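Integral membrane indolylacetylinositol arabinosyltransferase EmbB (Mycolicibacterium smegmatis MC2 155, PDB 7BVC) is an integral membrane arabinosyltransferase that probably polymerises arabinose into the arabinan of arabinogalactan in the mycobacterial cell wall. Local coordinates at residues S743-F747 against Y816-P820; R838-Y844 against A929-E935. All blocks are in the same frame, centred on the assembly; numbering follows the deposited sequence.

Overall arrangement
Both interactions belong to the C-terminal domain, well away from the centre of the chain and on the same side of it. They follow one another in sequence: interaction 1 closes at residue 820 and interaction 2 opens at 838. Their centres are about 19 Å apart and their nearest atoms about 6 Å, without touching. Interaction 1 closes a long irregular loop between strands 737-739 and 826-827. Interaction 2 then pairs strands 837-845 and 929-936 within a four-stranded antiparallel sheet. A second four-stranded antiparallel sheet contains strand 826-827, an arrangement consistent with a galactose-binding-like fold, which by itself does not show that sugar is bound here.

Interaction 1. Residues S743-F747 against Y816-P820; sequences SNAGF and YGLDP
Asn744 and Gly817 make the hydrogen bond of this loop-to-loop contact in the EmbC C-terminal domain, ND2 of Asn744 donating an N-H to O of Gly817 over 3.1 Å. The bond is bent, with an angle of 144° at the hydrogen, and the acceptor sits out of the amide plane. Asn744 places CG opposite its own carbonyl carbon and beside its backbone N (chi1 -83°), which carries the amide across to the 816-820 backbone. Gly817 adopts a positive phi of 71°, a conformation that favours glycine.

A second polar approach is doubtful: OG of Ser743 lies 2.6 Å from O of Tyr816, but the angle is too poor for a hydrogen bond. Ser743 is buried and its side chain starts toward the other segment, OG coming 3.6 Å from CB of Tyr816.

The apolar part centres on Leu818. Its CD2 methyl reaches the rim of the Phe747 ring, 4.0 Å from CZ and near the ring plane, so the methyl meets an edge and not a face. The same methyl also touches O of Ser743 and OD1 of Asn744.

Neither segment is helix or strand. The contact joins the start and end of one irregular loop: residues 743-747 come soon after strand 737-739, residues 816-820 shortly before strand 826-827, with no regular helix or strand in between. Phe747 also packs on Val823, Pro949 and Arg951, while Gly746 bonds through its backbone to Val952, joining the contact to the loop between strands 945-947 and 956-957.

Interaction 2. Residues R838-Y844 against A929-E935; sequences RLSSAWY and AVRVVAE
Tyr844 and Val930 exchange a pair of backbone hydrogen bonds, Tyr844 N to Val930 O at 2.6 Å and Val930 N to Tyr844 O at 2.8 Å, closing one end of this antiparallel strand pair. Toward the other end Leu839 and Ala934 form a looser hydrogen-bonded pair: Ala934 N reaches Leu839 O at 3.3 Å, while the return bond is weak. Between them Ser841 N gives a nearly straight bond to Val932 O at 3.2 Å. The register shifts by one residue between Ser840 and Tyr844, where the 838-844 chain leaves regular strand geometry; there OG of Ser841 bonds to O of Leu761.

Charged side chains come next. Arg838 and Glu935 lie side by side, joined by a long salt bridge of 3.8 Å from NE to OE2, with guanidinium and carboxylate nearly perpendicular (planes 85° apart). Arg931 sets CG between its backbone N and carbonyl carbon (chi1 70°) and runs extended from CG to NE, which lays it along the face of Trp843, guanidinium almost parallel to the indole (9°). CD stands over the six-membered ring, 3.6 Å from the centroid, in a CH-pi contact. A salt bridge from NH1 of Arg931 to Glu886 on the adjoining strand is consistent with this fixed position.

Packing completes the contact. CB of Ala929 meets CB of Trp843 at 3.8 Å, and Leu839, Tyr844, Val930 and Ala934 share one face of the sheet; Arg838, Ser840, Val933 and Glu935 occupy the other.

In this C-terminal domain strand 837-845 is an outermost strand of the sheet within this chain; Trp843 and Ala842 bond through their backbones to Leu751 and Pro760. Strand 929-936 is internal, paired also with strand 882-889, and leads into the calcium site of Asp936, Ser938 and Asp943.

Interaction 1. Residues S743-F747 against Y816-P820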
loop_
_atom_site.group_PDB
_atom_site.type_symbol
_atom_site.label_atom_id
_atom_site.label_comp_id
_atom_site.label_asym_id
_atom_site.label_seq_id
_atom_site.Cartn_x
_atom_site.Cartn_y
_atom_site.Cartn_z
ATOM N N SER B 743 -5.991 -36.830 18.802
ATOM C CA SER B 743 -6.238 -35.773 19.781
ATOM C C SER B 743 -7.476 -36.068 20.621
ATOM O O SER B 743 -8.374 -35.241 20.758
ATOM C CB SER B 743 -6.369 -34.429 19.075
ATOM O OG SER B 743 -7.526 -34.393 18.262
ATOM N N ASN B 744 -7.522 -37.269 21.193
ATOM C CA ASN B 744 -8.577 -37.654 22.117
ATOM C C ASN B 744 -8.058 -38.355 23.362
ATOM O O ASN B 744 -8.817 -38.502 24.327
ATOM C CB ASN B 744 -9.598 -38.568 21.422
ATOM C CG ASN B 744 -10.632 -37.793 20.632
ATOM O OD1 ASN B 744 -11.148 -36.779 21.093
ATOM N ND2 ASN B 744 -10.944 -38.273 19.433
ATOM N N ALA B 745 -6.803 -38.793 23.373
ATOM C CA ALA B 745 -6.214 -39.449 24.528
ATOM C C ALA B 745 -5.570 -38.422 25.448
ATOM O O ALA B 745 -5.038 -37.406 24.992
ATOM C CB ALA B 745 -5.177 -40.485 24.089
ATOM N N GLY B 746 -5.626 -38.690 26.742
ATOM C CA GLY B 746 -5.058 -37.818 27.739
ATOM C C GLY B 746 -6.044 -36.980 28.525
ATOM O O GLY B 746 -5.653 -35.924 29.033
ATOM N N PHE B 747 -7.296 -37.412 28.647
ATOM C CA PHE B 747 -8.297 -36.674 29.404
ATOM C C PHE B 747 -8.299 -37.155 30.849
ATOM O O PHE B 747 -8.310 -38.361 31.109
ATOM C CB PHE B 747 -9.681 -36.842 28.777
ATOM C CG PHE B 747 -9.964 -35.865 27.673
ATOM C CD1 PHE B 747 -10.422 -34.591 27.959
ATOM C CD2 PHE B 747 -9.765 -36.218 26.351
ATOM C CE1 PHE B 747 -10.679 -33.689 26.944
ATOM C CE2 PHE B 747 -10.020 -35.320 25.335
ATOM C CZ PHE B 747 -10.478 -34.055 25.632
ATOM N N TYR B 816 -10.755 -30.507 16.025
ATOM C CA TYR B 816 -9.656 -31.469 16.159
ATOM C C TYR B 816 -10.134 -32.917 16.153
ATOM O O TYR B 816 -9.391 -33.822 16.543
ATOM C CB TYR B 816 -8.827 -31.193 17.417
ATOM C CG TYR B 816 -8.172 -29.835 17.413
ATOM C CD1 TYR B 816 -7.118 -29.557 16.558
ATOM C CD2 TYR B 816 -8.612 -28.829 18.258
ATOM C CE1 TYR B 816 -6.520 -28.316 16.546
ATOM C CE2 TYR B 816 -8.021 -27.586 18.253
ATOM C CZ TYR B 816 -6.975 -27.336 17.396
ATOM O OH TYR B 816 -6.385 -26.097 17.392
ATOM N N GLY B 817 -11.358 -33.162 15.704
ATOM C CA GLY B 817 -11.884 -34.513 15.723
ATOM C C GLY B 817 -12.195 -35.013 17.116
ATOM O O GLY B 817 -11.927 -36.182 17.426
ATOM N N LEU B 818 -12.749 -34.156 17.966
ATOM C CA LEU B 818 -13.113 -34.532 19.325
ATOM C C LEU B 818 -14.512 -35.134 19.310
ATOM O O LEU B 818 -15.467 -34.484 18.871
ATOM C CB LEU B 818 -13.050 -33.321 20.257
ATOM C CG LEU B 818 -11.661 -32.763 20.575
ATOM C CD1 LEU B 818 -11.749 -31.312 21.001
ATOM C CD2 LEU B 818 -10.985 -33.588 21.652
ATOM N N ASP B 819 -14.626 -36.371 19.774
ATOM C CA ASP B 819 -15.904 -37.069 19.783
ATOM C C ASP B 819 -16.895 -36.339 20.681
ATOM O O ASP B 819 -16.619 -36.161 21.876
ATOM C CB ASP B 819 -15.727 -38.507 20.263
ATOM C CG ASP B 819 -15.103 -39.401 19.214
ATOM O OD1 ASP B 819 -15.107 -39.018 18.026
ATOM O OD2 ASP B 819 -14.613 -40.490 19.575
ATOM N N PRO B 820 -18.046 -35.903 20.162
ATOM C CA PRO B 820 -19.032 -35.232 21.020
ATOM C C PRO B 820 -19.645 -36.139 22.072
ATOM O O PRO B 820 -20.231 -35.627 23.032
ATOM C CB PRO B 820 -20.092 -34.747 20.024
ATOM C CG PRO B 820 -19.388 -34.713 18.703
ATOM C CD PRO B 820 -18.440 -35.868 18.746
#

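Interaction 2. Residues R838-Y844 against A929-E935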
loop_
_atom_site.group_PDB
_atom_site.type_symbol
_atom_site.label_atom_id
_atom_site.label_comp_id
_atom_site.label_asym_id
_atom_site.label_seq_id
_atom_site.Cartn_x
_atom_site.Cartn_y
_atom_site.Cartn_z
ATOM N N ARG B 838 -19.479 -17.443 36.043
ATOM C CA ARG B 838 -18.409 -18.091 36.782
ATOM C C ARG B 838 -18.510 -19.595 36.584
ATOM O O ARG B 838 -19.564 -20.124 36.219
ATOM C CB ARG B 838 -18.459 -17.754 38.278
ATOM C CG ARG B 838 -17.880 -16.399 38.635
ATOM C CD ARG B 838 -18.953 -15.326 38.635
ATOM N NE ARG B 838 -18.422 -14.017 38.994
ATOM C CZ ARG B 838 -18.590 -13.445 40.181
ATOM N NH1 ARG B 838 -19.278 -14.069 41.126
ATOM N NH2 ARG B 838 -18.072 -12.249 40.422
ATOM N N LEU B 839 -17.401 -20.282 36.836
ATOM C CA LEU B 839 -17.338 -21.727 36.677
ATOM C C LEU B 839 -16.097 -22.239 37.388
ATOM O O LEU B 839 -15.027 -21.635 37.289
ATOM C CB LEU B 839 -17.312 -22.123 35.191
ATOM C CG LEU B 839 -17.251 -23.606 34.814
ATOM C CD1 LEU B 839 -18.101 -23.876 33.588
ATOM C CD2 LEU B 839 -15.818 -24.032 34.549
ATOM N N SER B 840 -16.252 -23.348 38.105
ATOM C CA SER B 840 -15.133 -23.992 38.783
ATOM C C SER B 840 -15.356 -25.494 38.692
ATOM O O SER B 840 -16.211 -26.036 39.397
ATOM C CB SER B 840 -15.026 -23.536 40.235
ATOM O OG SER B 840 -14.687 -22.163 40.308
ATOM N N SER B 841 -14.587 -26.161 37.836
ATOM C CA SER B 841 -14.818 -27.566 37.553
ATOM C C SER B 841 -14.465 -28.422 38.764
ATOM O O SER B 841 -14.018 -27.935 39.806
ATOM C CB SER B 841 -14.005 -27.998 36.337
ATOM O OG SER B 841 -14.433 -27.316 35.173
ATOM N N ALA B 842 -14.678 -29.727 38.622
ATOM C CA ALA B 842 -14.258 -30.669 39.640
ATOM C C ALA B 842 -12.739 -30.814 39.621
ATOM O O ALA B 842 -12.042 -30.254 38.772
ATOM C CB ALA B 842 -14.927 -32.024 39.425
ATOM N N TRP B 843 -12.227 -31.584 40.573
ATOM C CA TRP B 843 -10.794 -31.826 40.675
ATOM C C TRP B 843 -10.412 -32.957 39.727
ATOM O O TRP B 843 -10.886 -34.087 39.878
ATOM C CB TRP B 843 -10.406 -32.166 42.110
ATOM C CG TRP B 843 -10.529 -31.018 43.060
ATOM C CD1 TRP B 843 -11.406 -30.904 44.097
ATOM C CD2 TRP B 843 -9.744 -29.819 43.065
ATOM N NE1 TRP B 843 -11.216 -29.711 44.748
ATOM C CE2 TRP B 843 -10.202 -29.026 44.134
ATOM C CE3 TRP B 843 -8.700 -29.342 42.270
ATOM C CZ2 TRP B 843 -9.652 -27.783 44.425
ATOM C CZ3 TRP B 843 -8.156 -28.106 42.563
ATOM C CH2 TRP B 843 -8.632 -27.342 43.630
ATOM N N TYR B 844 -9.556 -32.652 38.757
ATOM C CA TYR B 844 -9.132 -33.616 37.754
ATOM C C TYR B 844 -7.777 -34.188 38.154
ATOM O O TYR B 844 -6.836 -33.435 38.418
ATOM C CB TYR B 844 -9.064 -32.966 36.373
ATOM C CG TYR B 844 -10.418 -32.757 35.737
ATOM C CD1 TYR B 844 -11.127 -33.823 35.206
ATOM C CD2 TYR B 844 -10.990 -31.494 35.677
ATOM C CE1 TYR B 844 -12.365 -33.639 34.629
ATOM C CE2 TYR B 844 -12.231 -31.302 35.102
ATOM C CZ TYR B 844 -12.912 -32.379 34.580
ATOM O OH TYR B 844 -14.145 -32.198 34.003
ATOM N N ALA B 929 -4.181 -32.556 41.963
ATOM C CA ALA B 929 -5.306 -32.456 41.050
ATOM C C ALA B 929 -5.329 -31.071 40.426
ATOM O O ALA B 929 -4.619 -30.158 40.848
ATOM C CB ALA B 929 -6.630 -32.752 41.755
ATOM N N VAL B 930 -6.198 -30.925 39.429
ATOM C CA VAL B 930 -6.239 -29.753 38.564
ATOM C C VAL B 930 -7.696 -29.445 38.247
ATOM O O VAL B 930 -8.509 -30.356 38.068
ATOM C CB VAL B 930 -5.410 -30.003 37.283
ATOM C CG1 VAL B 930 -5.837 -29.088 36.167
ATOM C CG2 VAL B 930 -3.927 -29.823 37.567
ATOM N N ARG B 931 -8.033 -28.157 38.194
ATOM C CA ARG B 931 -9.380 -27.745 37.819
ATOM C C ARG B 931 -9.310 -26.439 37.042
ATOM O O ARG B 931 -8.315 -25.712 37.085
ATOM C CB ARG B 931 -10.294 -27.588 39.036
ATOM C CG ARG B 931 -9.973 -26.404 39.924
ATOM C CD ARG B 931 -10.938 -26.344 41.093
ATOM N NE ARG B 931 -10.670 -25.212 41.971
ATOM C CZ ARG B 931 -11.359 -24.948 43.075
ATOM N NH1 ARG B 931 -11.046 -23.896 43.819
ATOM N NH2 ARG B 931 -12.357 -25.741 43.439
ATOM N N VAL B 932 -10.396 -26.148 36.330
ATOM C CA VAL B 932 -10.489 -24.984 35.456
ATOM C C VAL B 932 -11.318 -23.913 36.146
ATOM O O VAL B 932 -12.430 -24.183 36.613
ATOM C CB VAL B 932 -11.110 -25.358 34.100
ATOM C CG1 VAL B 932 -11.047 -24.178 33.142
ATOM C CG2 VAL B 932 -10.414 -26.572 33.513
ATOM N N VAL B 933 -10.781 -22.697 36.206
ATOM C CA VAL B 933 -11.497 -21.539 36.727
ATOM C C VAL B 933 -11.675 -20.553 35.578
ATOM O O VAL B 933 -10.699 -19.978 35.080
ATOM C CB VAL B 933 -10.778 -20.899 37.926
ATOM C CG1 VAL B 933 -10.922 -21.781 39.151
ATOM C CG2 VAL B 933 -9.305 -20.686 37.633
ATOM N N ALA B 934 -12.917 -20.378 35.140
ATOM C CA ALA B 934 -13.243 -19.492 34.034
ATOM C C ALA B 934 -14.152 -18.377 34.526
ATOM O O ALA B 934 -14.977 -18.580 35.420
ATOM C CB ALA B 934 -13.918 -20.249 32.888
ATOM N N GLU B 935 -13.993 -17.197 33.937
ATOM C CA GLU B 935 -14.750 -16.030 34.373
ATOM C C GLU B 935 -14.853 -15.035 33.228
ATOM O O GLU B 935 -13.844 -14.690 32.602
ATOM C CB GLU B 935 -14.099 -15.388 35.596
ATOM C CG GLU B 935 -14.919 -14.282 36.225
ATOM C CD GLU B 935 -14.293 -13.756 37.498
ATOM O OE1 GLU B 935 -13.195 -14.229 37.859
ATOM O OE2 GLU B 935 -14.900 -12.880 38.147
#